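Local coordinates for seryl-tRNA synthetase, cytoplasmic (Candida albicans, PDB 3QNE) that attaches serine to tRNA(Ser) in two steps, first activating serine with ATP as Ser-AMP and then transferring it to the acceptor end of the tRNA, at the interface of chains A and B. Numbering follows the deposited sequence. Chains: chain A/B, Seryl-tRNA synthetase, cytoplasmic.

Contacts 1 and 3 are neighbours, their C-alpha centres about 8 Å apart, and both use A:Leu207 and A:Tyr254. Strand 179-181 of chain B runs through the two, sending B:Arg181 into contact 1 and B:Phe179 into contact 3. Contact 2 lies on the two-fold axis, with its C-alpha centre about 15 Å from that of contact 1 and 17 Å from that of contact 3, yet helix 183-200 follows after that strand, and strand 269-278 supplies residues to contacts 1 and 2. Symmetry repeats contacts 1 and 3 with the chains exchanged, flanking contact 2, and together they help hold the homodimer across which tRNA binds.

Contact 1: the interface of chains A and B. Residues chain A 205-207, 254, 271; chain B 180-182.
B:Arg181 reaches across to A:Tyr254 with its guanidinium lying beside the phenol, edge against edge, the two planes only 17° apart. NH1 donates to the phenolic OH of A:Tyr254 at 2.6 Å, a short and bent bond with the oxygen close to the guanidinium plane. The second terminal nitrogen, NH2, is 3.0 Å from water 1, which in turn lies 3.0 Å from the OH of A:Tyr271; that ring stands almost perpendicular to the guanidinium. An arginine suits the place because its flat head can bond one tyrosine directly and reach a second through water, from separate nitrogens. Its CG points away from the backbone N (chi1 -176°) and the chain stays extended to NE, which carries the head past A:Val205. There CG1 of the valine rests against one guanidinium face, 4.0 Å from CZ of B:Arg181, a small branched group that fits under the flat head. A:Leu207 places CD2 over the A:Tyr254 ring and touches B:Leu180 O with CD1. Beyond the arginine, B:Asn182 N donates to A:Pro206 O at 2.9 Å, and the pyrrolidine ring of A:Pro206 packs beside the asparagine. Strand 205-208 of A meets strand 179-181 of B in an antiparallel bridge (A:Leu207 with B:Arg181) that appears to continue the sheet near strand 269-278.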
# COMPACT_ATOMS: atom_id res chain seq x y z
N VAL A 205 21.00 -5.14 -6.35
CA VAL A 205 19.91 -5.91 -6.97
C VAL A 205 18.56 -5.24 -6.67
O VAL A 205 18.19 -5.07 -5.51
CB VAL A 205 19.90 -7.35 -6.41
CG1 VAL A 205 18.69 -8.15 -6.93
CG2 VAL A 205 21.23 -8.05 -6.76
N PRO A 206 17.82 -4.83 -7.72
CA PRO A 206 16.50 -4.23 -7.48
C PRO A 206 15.57 -5.24 -6.81
O PRO A 206 15.50 -6.40 -7.23
CB PRO A 206 15.99 -3.89 -8.88
CG PRO A 206 17.28 -3.71 -9.72
CD PRO A 206 18.22 -4.76 -9.14
N LEU A 207 14.88 -4.79 -5.77
CA LEU A 207 14.00 -5.68 -5.03
C LEU A 207 12.75 -4.92 -4.62
O LEU A 207 12.85 -3.98 -3.85
CB LEU A 207 14.72 -6.20 -3.80
CG LEU A 207 14.18 -7.46 -3.12
CD1 LEU A 207 14.03 -8.63 -4.11
CD2 LEU A 207 15.10 -7.82 -1.98
N TYR A 254 14.42 -10.95 4.26
CA TYR A 254 14.50 -11.70 3.00
C TYR A 254 15.38 -12.95 3.13
O TYR A 254 15.04 -14.02 2.63
CB TYR A 254 15.07 -10.78 1.92
CG TYR A 254 15.04 -11.28 0.48
CD1 TYR A 254 13.85 -11.35 -0.25
CD2 TYR A 254 16.23 -11.62 -0.17
CE1 TYR A 254 13.85 -11.76 -1.60
CE2 TYR A 254 16.23 -12.01 -1.51
CZ TYR A 254 15.04 -12.08 -2.21
OH TYR A 254 15.07 -12.49 -3.51
N TYR A 271 21.02 -4.69 -1.90
CA TYR A 271 19.68 -4.57 -2.51
C TYR A 271 19.24 -3.12 -2.61
O TYR A 271 19.39 -2.34 -1.67
CB TYR A 271 18.64 -5.31 -1.67
CG TYR A 271 18.87 -6.78 -1.69
CD1 TYR A 271 18.75 -7.50 -2.88
CD2 TYR A 271 19.27 -7.46 -0.54
CE1 TYR A 271 18.99 -8.88 -2.92
CE2 TYR A 271 19.49 -8.85 -0.57
CZ TYR A 271 19.36 -9.54 -1.78
OH TYR A 271 19.58 -10.91 -1.84
N LEU B 180 9.31 -8.79 -6.19
CA LEU B 180 9.80 -8.74 -7.57
C LEU B 180 11.31 -8.51 -7.47
O LEU B 180 11.77 -7.88 -6.53
CB LEU B 180 9.14 -7.59 -8.36
CG LEU B 180 7.64 -7.77 -8.58
CD1 LEU B 180 7.05 -6.54 -9.30
CD2 LEU B 180 7.34 -9.06 -9.38
N ARG B 181 12.08 -9.03 -8.43
CA ARG B 181 13.53 -8.99 -8.33
C ARG B 181 14.11 -8.60 -9.70
O ARG B 181 13.61 -9.04 -10.73
CB ARG B 181 14.04 -10.38 -7.85
CG ARG B 181 15.55 -10.52 -7.58
CD ARG B 181 16.01 -12.03 -7.26
NE ARG B 181 17.47 -12.04 -7.09
CZ ARG B 181 18.07 -11.99 -5.90
NH1 ARG B 181 17.32 -11.99 -4.81
NH2 ARG B 181 19.40 -11.96 -5.79
N ASN B 182 15.15 -7.76 -9.72
CA ASN B 182 15.83 -7.37 -10.96
C ASN B 182 14.88 -7.05 -12.11
O ASN B 182 14.13 -6.07 -12.00
CB ASN B 182 16.90 -8.40 -11.38
CG ASN B 182 18.00 -7.79 -12.22
OD1 ASN B 182 18.11 -6.56 -12.32
ND2 ASN B 182 18.83 -8.64 -12.84
O HOH W 1 21.72 -11.35 -3.95

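Contact 2: the interface of chains A and B. Residues chain A 189, 192-193, 274; chain B 189, 192-193, 274.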
# COMPACT_ATOMS: atom_id res chain seq x y z
N GLN A 189 7.74 9.13 -10.24
CA GLN A 189 8.23 7.98 -11.03
C GLN A 189 9.67 8.16 -11.51
O GLN A 189 10.47 7.20 -11.52
CB GLN A 189 7.30 7.69 -12.22
CG GLN A 189 5.97 7.09 -11.80
CD GLN A 189 6.16 5.72 -11.21
OE1 GLN A 189 6.76 4.85 -11.85
NE2 GLN A 189 5.72 5.54 -9.98
N ILE A 192 11.90 7.37 -8.59
CA ILE A 192 11.93 5.93 -8.36
C ILE A 192 12.84 5.24 -9.40
O ILE A 192 13.71 4.43 -9.06
CB ILE A 192 10.50 5.35 -8.43
CG1 ILE A 192 9.67 5.82 -7.23
CG2 ILE A 192 10.54 3.85 -8.50
CD1 ILE A 192 8.18 5.59 -7.40
N ASN A 193 12.64 5.54 -10.67
CA ASN A 193 13.36 4.83 -11.73
C ASN A 193 14.83 5.26 -11.81
O ASN A 193 15.74 4.45 -12.03
CB ASN A 193 12.66 5.03 -13.06
CG ASN A 193 11.29 4.33 -13.11
OD1 ASN A 193 11.16 3.20 -12.70
ND2 ASN A 193 10.30 5.02 -13.63
N TYR A 274 12.59 -1.19 -3.08
CA TYR A 274 11.58 -0.21 -3.47
C TYR A 274 10.24 -0.65 -2.92
O TYR A 274 9.85 -1.84 -3.04
CB TYR A 274 11.48 -0.07 -5.00
CG TYR A 274 10.20 0.63 -5.40
CD1 TYR A 274 9.89 1.90 -4.89
CD2 TYR A 274 9.27 0.00 -6.23
CE1 TYR A 274 8.70 2.53 -5.22
CE2 TYR A 274 8.07 0.64 -6.57
CZ TYR A 274 7.79 1.90 -6.05
OH TYR A 274 6.60 2.53 -6.37
N GLN B 189 7.86 -1.54 -13.55
CA GLN B 189 8.01 -0.08 -13.74
C GLN B 189 7.84 0.35 -15.20
O GLN B 189 7.23 1.41 -15.49
CB GLN B 189 9.36 0.42 -13.19
CG GLN B 189 9.42 0.39 -11.67
CD GLN B 189 8.46 1.39 -11.08
OE1 GLN B 189 8.50 2.57 -11.43
NE2 GLN B 189 7.55 0.91 -10.25
N ILE B 192 4.15 0.43 -15.89
CA ILE B 192 3.54 1.60 -15.25
C ILE B 192 3.84 2.88 -16.05
O ILE B 192 2.95 3.68 -16.36
CB ILE B 192 4.07 1.74 -13.80
CG1 ILE B 192 3.54 0.60 -12.91
CG2 ILE B 192 3.70 3.08 -13.23
CD1 ILE B 192 4.28 0.47 -11.59
N ASN B 193 5.11 3.08 -16.39
CA ASN B 193 5.50 4.34 -17.04
C ASN B 193 5.04 4.40 -18.50
O ASN B 193 4.61 5.45 -19.00
CB ASN B 193 7.01 4.53 -16.93
CG ASN B 193 7.46 4.78 -15.49
OD1 ASN B 193 6.85 5.56 -14.77
ND2 ASN B 193 8.52 4.13 -15.08
N TYR B 274 -3.21 5.75 -11.23
CA TYR B 274 -2.16 4.79 -10.89
C TYR B 274 -2.16 4.57 -9.39
O TYR B 274 -2.22 5.55 -8.60
CB TYR B 274 -0.77 5.28 -11.33
CG TYR B 274 0.32 4.49 -10.65
CD1 TYR B 274 0.37 3.09 -10.76
CD2 TYR B 274 1.27 5.12 -9.84
CE1 TYR B 274 1.34 2.35 -10.10
CE2 TYR B 274 2.26 4.38 -9.18
CZ TYR B 274 2.28 3.00 -9.31
OH TYR B 274 3.25 2.25 -8.66
O HOH W 2 5.56 3.04 -8.98
O HOH W 3 6.08 2.62 -8.78
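A:Gln189 and B:Gln189 meet at the two-fold axis, on helix 183-200, the long helix of class II synthetase motif 1, which builds the dimer interface. Waters 2 and 3 are too close for both to be occupied and probably are alternative positions of one molecule at the axis. In the first position the water is 2.7 Å from NE2 of A:Gln189 and 2.9 Å from OH of A:Tyr274; NE2 of B:Gln189 and OH of B:Tyr274 also bond to it. The glutamine NE2 can donate to the water, while a phenol OH can donate or accept. The glutamine chain folds at chi2 (-66°), turning its amide to the axis. Direct amide contacts are clashes as modelled: OE1 of A:Gln189 lies 2.9 Å from OE1 of B:Gln189 and 3.0 Å from OD1 of B:Asn193, all acceptors, and ND2 of A:Asn193 meets ND2 of B:Asn193. Flipping one asparagine amide would relieve part of this but not the OE1-OE1 pair, leaving these orientations doubtful. In packing, CG2 of A:Ile192 lies over one face of the A:Tyr274 ring, towards its rim, and loosely approaches OE1 of B:Gln189 at 3.8 Å. NE2 of A:Gln189 is 3.7 Å from CE2 of B:Tyr274, amide and ring planes inclined at 75°.

Contact 3: the interface of chains A and B. Residues chain A 207, 209-210, 250-251, 254; chain B 172, 179.
B:Phe179 is sandwiched between A:Tyr254 on one face of its ring and A:Pro210 on the other. The tyrosine presents an edge: CD1 of A:Tyr254 sits over the middle of the B:Phe179 ring, 3.6 Å above its plane, with the planes 71° apart in an edge-to-face stack. From the opposite side CD of A:Pro210 stands 3.7 Å from the B:Phe179 ring centroid, a CH-pi contact for which a rigid proline, with its polarised methylene next to nitrogen, is well suited. At the rim, CD1 of B:Phe179 is 3.8 Å from CG of A:Leu207, and CA of A:Ala209 approaches the same corner; the alanine is small enough for the ring to lie close to the main chain. At the far tip, CZ of B:Phe179 comes 3.8 Å from the carbonyl O of A:Pro250, and CG1 of A:Ile251 touches the rim more loosely. With CG opposite the carbonyl carbon (chi1 -70°), the ring enters the groove between helix 248-254, strand 205-208 and the A:Ala209-A:Pro210 segment. B:Ile172, on helix 166-173, adds its CD1 tip 3.6 Å from A:Pro250 O and near the A:Tyr254 backbone. A:Pro210 is the conserved proline of class II motif 1, and inserting the partner's phenylalanine against it helps hold the homodimer's catalytic cores together.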
# COMPACT_ATOMS: atom_id res chain seq x y z
N LEU A 207 14.88 -4.79 -5.77
CA LEU A 207 14.00 -5.68 -5.03
C LEU A 207 12.75 -4.92 -4.62
O LEU A 207 12.85 -3.98 -3.85
CB LEU A 207 14.72 -6.20 -3.80
CG LEU A 207 14.18 -7.46 -3.12
CD1 LEU A 207 14.03 -8.63 -4.11
CD2 LEU A 207 15.10 -7.82 -1.98
N ALA A 209 9.52 -4.90 -2.54
CA ALA A 209 9.03 -5.66 -1.40
C ALA A 209 7.51 -5.55 -1.24
O ALA A 209 6.92 -4.54 -1.58
CB ALA A 209 9.73 -5.18 -0.10
N PRO A 210 6.88 -6.60 -0.69
CA PRO A 210 5.46 -6.53 -0.34
C PRO A 210 5.33 -5.52 0.77
O PRO A 210 6.29 -5.38 1.52
CB PRO A 210 5.15 -7.94 0.20
CG PRO A 210 6.46 -8.52 0.56
CD PRO A 210 7.48 -7.91 -0.36
N PRO A 250 10.74 -5.76 5.44
CA PRO A 250 10.67 -7.07 4.77
C PRO A 250 12.01 -7.50 4.14
O PRO A 250 12.34 -8.69 4.09
CB PRO A 250 9.57 -6.87 3.70
CG PRO A 250 9.58 -5.33 3.41
CD PRO A 250 9.87 -4.74 4.82
N ILE A 251 12.79 -6.55 3.66
CA ILE A 251 14.04 -6.92 3.01
C ILE A 251 15.04 -7.44 4.05
O ILE A 251 15.83 -8.35 3.77
CB ILE A 251 14.63 -5.77 2.17
CG1 ILE A 251 13.71 -5.49 0.95
CG2 ILE A 251 16.05 -6.18 1.71
CD1 ILE A 251 14.14 -4.28 0.07
N TYR A 254 14.42 -10.95 4.26
CA TYR A 254 14.50 -11.70 3.00
C TYR A 254 15.38 -12.95 3.13
O TYR A 254 15.04 -14.02 2.63
CB TYR A 254 15.07 -10.78 1.92
CG TYR A 254 15.04 -11.28 0.48
CD1 TYR A 254 13.85 -11.35 -0.25
CD2 TYR A 254 16.23 -11.62 -0.17
CE1 TYR A 254 13.85 -11.76 -1.60
CE2 TYR A 254 16.23 -12.01 -1.51
CZ TYR A 254 15.04 -12.08 -2.21
OH TYR A 254 15.07 -12.49 -3.51
N ILE B 172 7.39 -14.19 4.36
CA ILE B 172 7.26 -12.88 4.97
C ILE B 172 5.83 -12.34 5.12
O ILE B 172 5.51 -11.67 6.12
CB ILE B 172 8.21 -11.88 4.27
CG1 ILE B 172 9.63 -12.13 4.82
CG2 ILE B 172 7.77 -10.46 4.52
CD1 ILE B 172 10.76 -11.89 3.84
N PHE B 179 8.18 -11.07 -3.69
CA PHE B 179 8.99 -9.91 -4.05
C PHE B 179 9.14 -9.95 -5.56
O PHE B 179 9.16 -11.03 -6.14
CB PHE B 179 10.40 -10.05 -3.48
CG PHE B 179 10.48 -9.93 -1.99
CD1 PHE B 179 11.10 -8.82 -1.41
CD2 PHE B 179 10.00 -10.94 -1.16
CE1 PHE B 179 11.22 -8.71 -0.01
CE2 PHE B 179 10.11 -10.84 0.24
CZ PHE B 179 10.72 -9.74 0.81